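Mandelate racemase/muconate lactonizing enzyme (Jannaschia sp., PDB 4J3Z) is probably an isomerase of the enolase superfamily, acting on a carboxylate substrate as mandelate racemase and muconate lactonizing enzyme do. Local coordinates at residues D[4-9]-D[55-59]; D[8-12]-D[24-28]. One frame throughout, in Å; residues are numbered along the deposited sequence.

Contact 1. Residues D[4-9]-D[55-59]; sequences LDTLDI and IHDVF
L7 and F59 make the main apolar meeting between strand residues 4-9 and helix residues 55-59. CB of L7 sits over one face of the F59 ring, 4.0 Å from its centroid and 15° off the ring normal, a CH-pi contact displaced toward the rim of the ring. L7 extends its CG away from the backbone N (chi1 173°), which carries the leucine past the ring toward the helix, and its CD2 comes 3.8 Å from F59 CB. The leucine and the phenylalanine reach past one another, each toward the other's backbone. F59 likewise holds its CG on the far side of CB from its own backbone N, which sends its ring back toward the strand; there CE1 lies 4.1 Å from L4 CB. Replacing F59 by an alanine is likely to leave L7 CB without its aromatic face and to open a gap beside L4.

These contacts join an edge strand of the three-stranded antiparallel sheet, within this chain, to helix 48-62, in the N-terminal capping domain of the enolase-superfamily fold. The local axes run nearly antiparallel, at 169° and 9.9 Å, and helix 89-109 adds L98 beside L7 and I55.

A second apolar group lies nearer the start of the helical segment. CD1 of I9 reaches 3.7 Å from I55 CB, the two isoleucines crossing at a slant, while L7 CD2 also touches CG2 of I55 and lies over one face of the H56 ring.

No polar pair bonds across the two segments; polar atoms instead meet carbon. The carbonyl O of D5 meets the rim of F59, near the ring plane, 3.4 Å from CZ. ND1 of H56, weakly hydrogen-bonded to T52 O, lies 3.5 Å from I9 CD1.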
ATOM      1  N   LEU D   4     -42.214  14.156 -21.485  1.00 34.40           N
ATOM      2  CA  LEU D   4     -42.898  13.377 -20.458  1.00 34.57           C
ATOM      3  C   LEU D   4     -43.982  14.263 -19.860  1.00 35.59           C
ATOM      4  O   LEU D   4     -43.731  15.437 -19.565  1.00 35.63           O
ATOM      5  CB  LEU D   4     -41.928  12.898 -19.371  1.00 33.35           C
ATOM      6  CG  LEU D   4     -40.630  12.171 -19.756  1.00 32.06           C
ATOM      7  CD1 LEU D   4     -39.796  11.882 -18.519  1.00 31.99           C
ATOM      8  CD2 LEU D   4     -40.876  10.884 -20.526  1.00 31.12           C
ATOM      9  N   ASP D   5     -45.186  13.710 -19.698  1.00 35.48           N
ATOM     10  CA  ASP D   5     -46.331  14.505 -19.247  1.00 35.55           C
ATOM     11  C   ASP D   5     -46.889  14.065 -17.891  1.00 34.72           C
ATOM     12  O   ASP D   5     -46.727  14.785 -16.901  1.00 34.89           O
ATOM     13  CB  ASP D   5     -47.434  14.531 -20.315  1.00 36.72           C
ATOM     14  CG  ASP D   5     -48.388  15.705 -20.149  1.00 37.44           C
ATOM     15  OD1 ASP D   5     -48.303  16.432 -19.135  1.00 38.33           O
ATOM     16  OD2 ASP D   5     -49.232  15.909 -21.041  1.00 37.70           O
ATOM     17  N   THR D   6     -47.547  12.902 -17.849  1.00 32.15           N
ATOM     18  CA  THR D   6     -48.216  12.435 -16.628  1.00 30.52           C
ATOM     19  C   THR D   6     -47.651  11.128 -16.073  1.00 31.54           C
ATOM     20  O   THR D   6     -47.026  10.336 -16.792  1.00 31.33           O
ATOM     21  CB  THR D   6     -49.736  12.227 -16.816  1.00 29.70           C
ATOM     22  OG1 THR D   6     -49.962  11.054 -17.605  1.00 29.85           O
ATOM     23  CG2 THR D   6     -50.419  13.459 -17.459  1.00 29.07           C
ATOM     24  N   LEU D   7     -47.900  10.918 -14.782  1.00 31.05           N
ATOM     25  CA  LEU D   7     -47.460   9.735 -14.088  1.00 31.49           C
ATOM     26  C   LEU D   7     -48.598   9.096 -13.295  1.00 32.17           C
ATOM     27  O   LEU D   7     -49.315   9.762 -12.556  1.00 31.74           O
ATOM     28  CB  LEU D   7     -46.300  10.086 -13.157  1.00 32.08           C
ATOM     29  CG  LEU D   7     -45.788   9.011 -12.194  1.00 31.51           C
ATOM     30  CD1 LEU D   7     -45.242   7.810 -12.944  1.00 30.48           C
ATOM     31  CD2 LEU D   7     -44.733   9.608 -11.276  1.00 31.48           C
ATOM     32  N   ASP D   8     -48.763   7.793 -13.469  1.00 33.50           N
ATOM     33  CA  ASP D   8     -49.647   7.025 -12.608  1.00 33.17           C
ATOM     34  C   ASP D   8     -48.793   6.007 -11.890  1.00 29.28           C
ATOM     35  O   ASP D   8     -47.940   5.368 -12.503  1.00 28.74           O
ATOM     36  CB  ASP D   8     -50.753   6.350 -13.419  1.00 35.68           C
ATOM     37  CG  ASP D   8     -51.537   7.335 -14.265  1.00 39.08           C
ATOM     38  OD1 ASP D   8     -51.692   8.513 -13.855  1.00 38.78           O
ATOM     39  OD2 ASP D   8     -52.005   6.927 -15.349  1.00 41.90           O
ATOM     40  N   ILE D   9     -48.993   5.904 -10.582  1.00 28.65           N
ATOM     41  CA  ILE D   9     -48.241   4.974  -9.742  1.00 28.81           C
ATOM     42  C   ILE D   9     -49.209   3.897  -9.266  1.00 29.97           C
ATOM     43  O   ILE D   9     -50.333   4.214  -8.856  1.00 30.20           O
ATOM     44  CB  ILE D   9     -47.590   5.681  -8.523  1.00 27.34           C
ATOM     45  CG1 ILE D   9     -46.699   6.851  -8.973  1.00 25.97           C
ATOM     46  CG2 ILE D   9     -46.795   4.697  -7.670  1.00 26.76           C
ATOM     47  CD1 ILE D   9     -46.032   7.600  -7.836  1.00 25.25           C
ATOM     48  N   ILE D  55     -41.884   9.774  -5.285  1.00 28.02           N
ATOM     49  CA  ILE D  55     -41.834   9.455  -6.725  1.00 26.57           C
ATOM     50  C   ILE D  55     -42.506  10.549  -7.536  1.00 26.59           C
ATOM     51  O   ILE D  55     -41.985  10.970  -8.569  1.00 27.15           O
ATOM     52  CB  ILE D  55     -42.464   8.075  -7.063  1.00 25.48           C
ATOM     53  CG1 ILE D  55     -41.735   6.942  -6.337  1.00 25.53           C
ATOM     54  CG2 ILE D  55     -42.413   7.810  -8.558  1.00 24.81           C
ATOM     55  CD1 ILE D  55     -42.601   5.727  -6.019  1.00 25.17           C
ATOM     56  N   HIS D  56     -43.656  11.024  -7.069  1.00 27.40           N
ATOM     57  CA  HIS D  56     -44.291  12.191  -7.703  1.00 29.13           C
ATOM     58  C   HIS D  56     -43.427  13.455  -7.608  1.00 28.50           C
ATOM     59  O   HIS D  56     -43.447  14.284  -8.512  1.00 29.93           O
ATOM     60  CB  HIS D  56     -45.678  12.456  -7.116  1.00 30.93           C
ATOM     61  CG  HIS D  56     -46.800  11.861  -7.911  1.00 30.99           C
ATOM     62  ND1 HIS D  56     -47.529  10.775  -7.474  1.00 30.79           N
ATOM     63  CD2 HIS D  56     -47.296  12.181  -9.130  1.00 30.93           C
ATOM     64  CE1 HIS D  56     -48.442  10.466  -8.379  1.00 30.87           C
ATOM     65  NE2 HIS D  56     -48.323  11.306  -9.393  1.00 31.37           N
ATOM     66  N   ASP D  57     -42.674  13.598  -6.520  1.00 28.72           N
ATOM     67  CA  ASP D  57     -41.759  14.740  -6.349  1.00 30.23           C
ATOM     68  C   ASP D  57     -40.642  14.715  -7.398  1.00 29.40           C
ATOM     69  O   ASP D  57     -40.422  15.719  -8.078  1.00 28.78           O
ATOM     70  CB  ASP D  57     -41.182  14.762  -4.925  1.00 31.10           C
ATOM     71  CG  ASP D  57     -40.611  16.116  -4.530  1.00 33.50           C
ATOM     72  OD1 ASP D  57     -39.589  16.535  -5.121  1.00 34.76           O
ATOM     73  OD2 ASP D  57     -41.174  16.755  -3.606  1.00 33.62           O
ATOM     74  N   VAL D  58     -39.971  13.562  -7.536  1.00 28.02           N
ATOM     75  CA  VAL D  58     -38.818  13.388  -8.444  1.00 27.65           C
ATOM     76  C   VAL D  58     -39.196  13.623  -9.914  1.00 29.35           C
ATOM     77  O   VAL D  58     -38.477  14.308 -10.653  1.00 29.87           O
ATOM     78  CB  VAL D  58     -38.154  11.989  -8.259  1.00 27.41           C
ATOM     79  CG1 VAL D  58     -37.132  11.685  -9.351  1.00 26.24           C
ATOM     80  CG2 VAL D  58     -37.505  11.865  -6.879  1.00 26.49           C
ATOM     81  N   PHE D  59     -40.333  13.067 -10.321  1.00 29.85           N
ATOM     82  CA  PHE D  59     -40.853  13.218 -11.677  1.00 29.69           C
ATOM     83  C   PHE D  59     -41.182  14.677 -11.996  1.00 31.39           C
ATOM     84  O   PHE D  59     -40.696  15.233 -12.991  1.00 33.24           O
ATOM     85  CB  PHE D  59     -42.083  12.312 -11.849  1.00 30.25           C
ATOM     86  CG  PHE D  59     -42.824  12.506 -13.147  1.00 30.34           C
ATOM     87  CD1 PHE D  59     -42.362  11.925 -14.327  1.00 29.51           C
ATOM     88  CD2 PHE D  59     -43.997  13.259 -13.185  1.00 30.10           C
ATOM     89  CE1 PHE D  59     -43.048  12.097 -15.518  1.00 29.57           C
ATOM     90  CE2 PHE D  59     -44.687  13.439 -14.374  1.00 30.46           C
ATOM     91  CZ  PHE D  59     -44.213  12.857 -15.543  1.00 30.65           C
TER

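Contact 2. Residues D[8-12]-D[24-28]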
ATOM      1  N   ASP D   8     -48.763   7.793 -13.469  1.00 33.50           N
ATOM      2  CA  ASP D   8     -49.647   7.025 -12.608  1.00 33.17           C
ATOM      3  C   ASP D   8     -48.793   6.007 -11.890  1.00 29.28           C
ATOM      4  O   ASP D   8     -47.940   5.368 -12.503  1.00 28.74           O
ATOM      5  CB  ASP D   8     -50.753   6.350 -13.419  1.00 35.68           C
ATOM      6  CG  ASP D   8     -51.537   7.335 -14.265  1.00 39.08           C
ATOM      7  OD1 ASP D   8     -51.692   8.513 -13.855  1.00 38.78           O
ATOM      8  OD2 ASP D   8     -52.005   6.927 -15.349  1.00 41.90           O
ATOM      9  N   ILE D   9     -48.993   5.904 -10.582  1.00 28.65           N
ATOM     10  CA  ILE D   9     -48.241   4.974  -9.742  1.00 28.81           C
ATOM     11  C   ILE D   9     -49.209   3.897  -9.266  1.00 29.97           C
ATOM     12  O   ILE D   9     -50.333   4.214  -8.856  1.00 30.20           O
ATOM     13  CB  ILE D   9     -47.590   5.681  -8.523  1.00 27.34           C
ATOM     14  CG1 ILE D   9     -46.699   6.851  -8.973  1.00 25.97           C
ATOM     15  CG2 ILE D   9     -46.795   4.697  -7.670  1.00 26.76           C
ATOM     16  CD1 ILE D   9     -46.032   7.600  -7.836  1.00 25.25           C
ATOM     17  N   PHE D  10     -48.763   2.640  -9.338  1.00 29.82           N
ATOM     18  CA  PHE D  10     -49.527   1.477  -8.870  1.00 30.79           C
ATOM     19  C   PHE D  10     -48.813   0.778  -7.709  1.00 31.78           C
ATOM     20  O   PHE D  10     -47.650   0.371  -7.828  1.00 31.77           O
ATOM     21  CB  PHE D  10     -49.735   0.458 -10.005  1.00 29.66           C
ATOM     22  CG  PHE D  10     -50.596   0.958 -11.135  1.00 29.92           C
ATOM     23  CD1 PHE D  10     -51.983   0.856 -11.072  1.00 29.16           C
ATOM     24  CD2 PHE D  10     -50.023   1.514 -12.273  1.00 30.70           C
ATOM     25  CE1 PHE D  10     -52.781   1.302 -12.112  1.00 28.53           C
ATOM     26  CE2 PHE D  10     -50.819   1.972 -13.317  1.00 30.60           C
ATOM     27  CZ  PHE D  10     -52.199   1.862 -13.236  1.00 29.75           C
ATOM     28  N   ALA D  11     -49.511   0.646  -6.586  1.00 30.97           N
ATOM     29  CA  ALA D  11     -49.013  -0.144  -5.470  1.00 29.19           C
ATOM     30  C   ALA D  11     -49.675  -1.512  -5.550  1.00 28.96           C
ATOM     31  O   ALA D  11     -50.896  -1.626  -5.423  1.00 29.15           O
ATOM     32  CB  ALA D  11     -49.332   0.540  -4.159  1.00 29.49           C
ATOM     33  N   VAL D  12     -48.873  -2.546  -5.783  1.00 28.09           N
ATOM     34  CA  VAL D  12     -49.413  -3.870  -6.064  1.00 28.50           C
ATOM     35  C   VAL D  12     -49.053  -4.894  -4.978  1.00 29.25           C
ATOM     36  O   VAL D  12     -47.896  -5.039  -4.621  1.00 30.99           O
ATOM     37  CB  VAL D  12     -48.982  -4.369  -7.468  1.00 27.23           C
ATOM     38  CG1 VAL D  12     -49.592  -5.727  -7.757  1.00 27.44           C
ATOM     39  CG2 VAL D  12     -49.416  -3.383  -8.552  1.00 26.38           C
ATOM     40  N   TRP D  24     -45.214  -4.385  -4.684  1.00 31.85           N
ATOM     41  CA  TRP D  24     -44.382  -3.833  -5.752  1.00 29.70           C
ATOM     42  C   TRP D  24     -44.828  -2.417  -6.068  1.00 29.15           C
ATOM     43  O   TRP D  24     -46.010  -2.102  -5.948  1.00 28.71           O
ATOM     44  CB  TRP D  24     -44.461  -4.682  -7.017  1.00 28.63           C
ATOM     45  CG  TRP D  24     -44.078  -6.122  -6.839  1.00 27.66           C
ATOM     46  CD1 TRP D  24     -43.142  -6.629  -5.978  1.00 28.35           C
ATOM     47  CD2 TRP D  24     -44.610  -7.237  -7.557  1.00 27.10           C
ATOM     48  NE1 TRP D  24     -43.064  -7.996  -6.118  1.00 28.72           N
ATOM     49  CE2 TRP D  24     -43.949  -8.393  -7.085  1.00 27.69           C
ATOM     50  CE3 TRP D  24     -45.588  -7.378  -8.549  1.00 27.72           C
ATOM     51  CZ2 TRP D  24     -44.236  -9.669  -7.569  1.00 27.37           C
ATOM     52  CZ3 TRP D  24     -45.865  -8.653  -9.040  1.00 27.47           C
ATOM     53  CH2 TRP D  24     -45.197  -9.780  -8.536  1.00 26.96           C
ATOM     54  N   LEU D  25     -43.876  -1.572  -6.472  1.00 28.22           N
ATOM     55  CA  LEU D  25     -44.157  -0.183  -6.801  1.00 27.70           C
ATOM     56  C   LEU D  25     -43.920   0.087  -8.278  1.00 27.75           C
ATOM     57  O   LEU D  25     -42.775   0.265  -8.722  1.00 26.89           O
ATOM     58  CB  LEU D  25     -43.284   0.754  -5.956  1.00 27.76           C
ATOM     59  CG  LEU D  25     -43.771   1.169  -4.573  1.00 27.46           C
ATOM     60  CD1 LEU D  25     -42.588   1.309  -3.618  1.00 29.25           C
ATOM     61  CD2 LEU D  25     -44.557   2.464  -4.669  1.00 25.40           C
ATOM     62  N   LEU D  26     -45.010   0.140  -9.037  1.00 28.65           N
ATOM     63  CA  LEU D  26     -44.917   0.315 -10.488  1.00 28.19           C
ATOM     64  C   LEU D  26     -45.325   1.718 -10.916  1.00 27.98           C
ATOM     65  O   LEU D  26     -46.275   2.280 -10.374  1.00 27.95           O
ATOM     66  CB  LEU D  26     -45.780  -0.715 -11.212  1.00 27.49           C
ATOM     67  CG  LEU D  26     -45.725  -2.191 -10.815  1.00 27.78           C
ATOM     68  CD1 LEU D  26     -46.485  -3.012 -11.846  1.00 27.82           C
ATOM     69  CD2 LEU D  26     -44.293  -2.701 -10.673  1.00 27.05           C
ATOM     70  N   VAL D  27     -44.589   2.267 -11.884  1.00 27.56           N
ATOM     71  CA  VAL D  27     -44.891   3.569 -12.480  1.00 26.93           C
ATOM     72  C   VAL D  27     -45.216   3.428 -13.978  1.00 25.98           C
ATOM     73  O   VAL D  27     -44.594   2.633 -14.687  1.00 25.72           O
ATOM     74  CB  VAL D  27     -43.743   4.596 -12.267  1.00 27.11           C
ATOM     75  CG1 VAL D  27     -43.321   4.662 -10.801  1.00 25.87           C
ATOM     76  CG2 VAL D  27     -42.540   4.306 -13.162  1.00 26.73           C
ATOM     77  N   ARG D  28     -46.203   4.182 -14.445  1.00 25.35           N
ATOM     78  CA  ARG D  28     -46.516   4.241 -15.873  1.00 25.66           C
ATOM     79  C   ARG D  28     -46.551   5.695 -16.339  1.00 26.41           C
ATOM     80  O   ARG D  28     -47.489   6.427 -16.027  1.00 26.48           O
ATOM     81  CB  ARG D  28     -47.851   3.554 -16.167  1.00 25.62           C
ATOM     82  CG  ARG D  28     -48.222   3.504 -17.640  1.00 24.88           C
ATOM     83  CD  ARG D  28     -49.732   3.515 -17.783  1.00 25.30           C
ATOM     84  NE  ARG D  28     -50.253   2.184 -18.046  1.00 26.09           N
ATOM     85  CZ  ARG D  28     -51.384   1.690 -17.552  1.00 26.10           C
ATOM     86  NH1 ARG D  28     -52.135   2.413 -16.724  1.00 25.77           N
ATOM     87  NH2 ARG D  28     -51.752   0.453 -17.881  1.00 25.52           N
TER
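F10 and L26 form the central pair of this antiparallel pairing: F10 N to L26 O, at 2.7 Å, is the shortest of the six backbone bonds, with a nearly straight N-H...O angle of 177°. The return bond, L26 N to F10 O, is 2.9 Å long, and both donors lie in the plane of the carbonyl they address. D8 with R28 and V12 with W24 supply the other hydrogen-bonded pairs, two bonds each. In one of the two intervening non-hydrogen-bonded pairs, I9 with V27, the strands draw together to 4.5 Å between CA atoms, and I9 CA approaches L26 O at 3.4 Å in a CA-H...O contact.

Side-chain packing across the strands is looser. V12 CG1 stands 4.4 Å from W24 CE3 on the buried side that helix 340-345 covers through F341 and L345. Toward the exposed D8 end, the R28 chain bends at chi3 (-101°) and brings NH1 to 3.5 Å from F10 CZ, at the ring's edge rather than over its face, the ring and guanidinium planes being 89° apart. The charge of R28 is met by D371, in a salt bridge through NH2, whereas D8 OD2 lies 4.7 Å from R28 NH1, near but not in contact.

The alternation marks a regular antiparallel pairing, and because the strands follow one another in the chain they form a beta hairpin, the first two strands of the enolase-type N-terminal domain.

In the fold
Contacts 1 and 2 have centres about 11 Å apart and share D8 and I9 on strand 4-12. Along the chain, that strand comes first, strand 24-31 follows as its hairpin partner, and helix 48-62 comes after strand 36-41. Contact 2 pairs two of the three strands of the sheet, and contact 1 lays the helix on the face that carries L7, I9, L25 and V27. The two meet directly: L7 CD1 is 3.6 Å from V27 CB, and I55 CG2 is 4.0 Å from V27 CG1. The other face, with V12, W24 and L26, turns to helix 340-345, so the hairpin links the N-terminal helices to the C-terminal part of the chain.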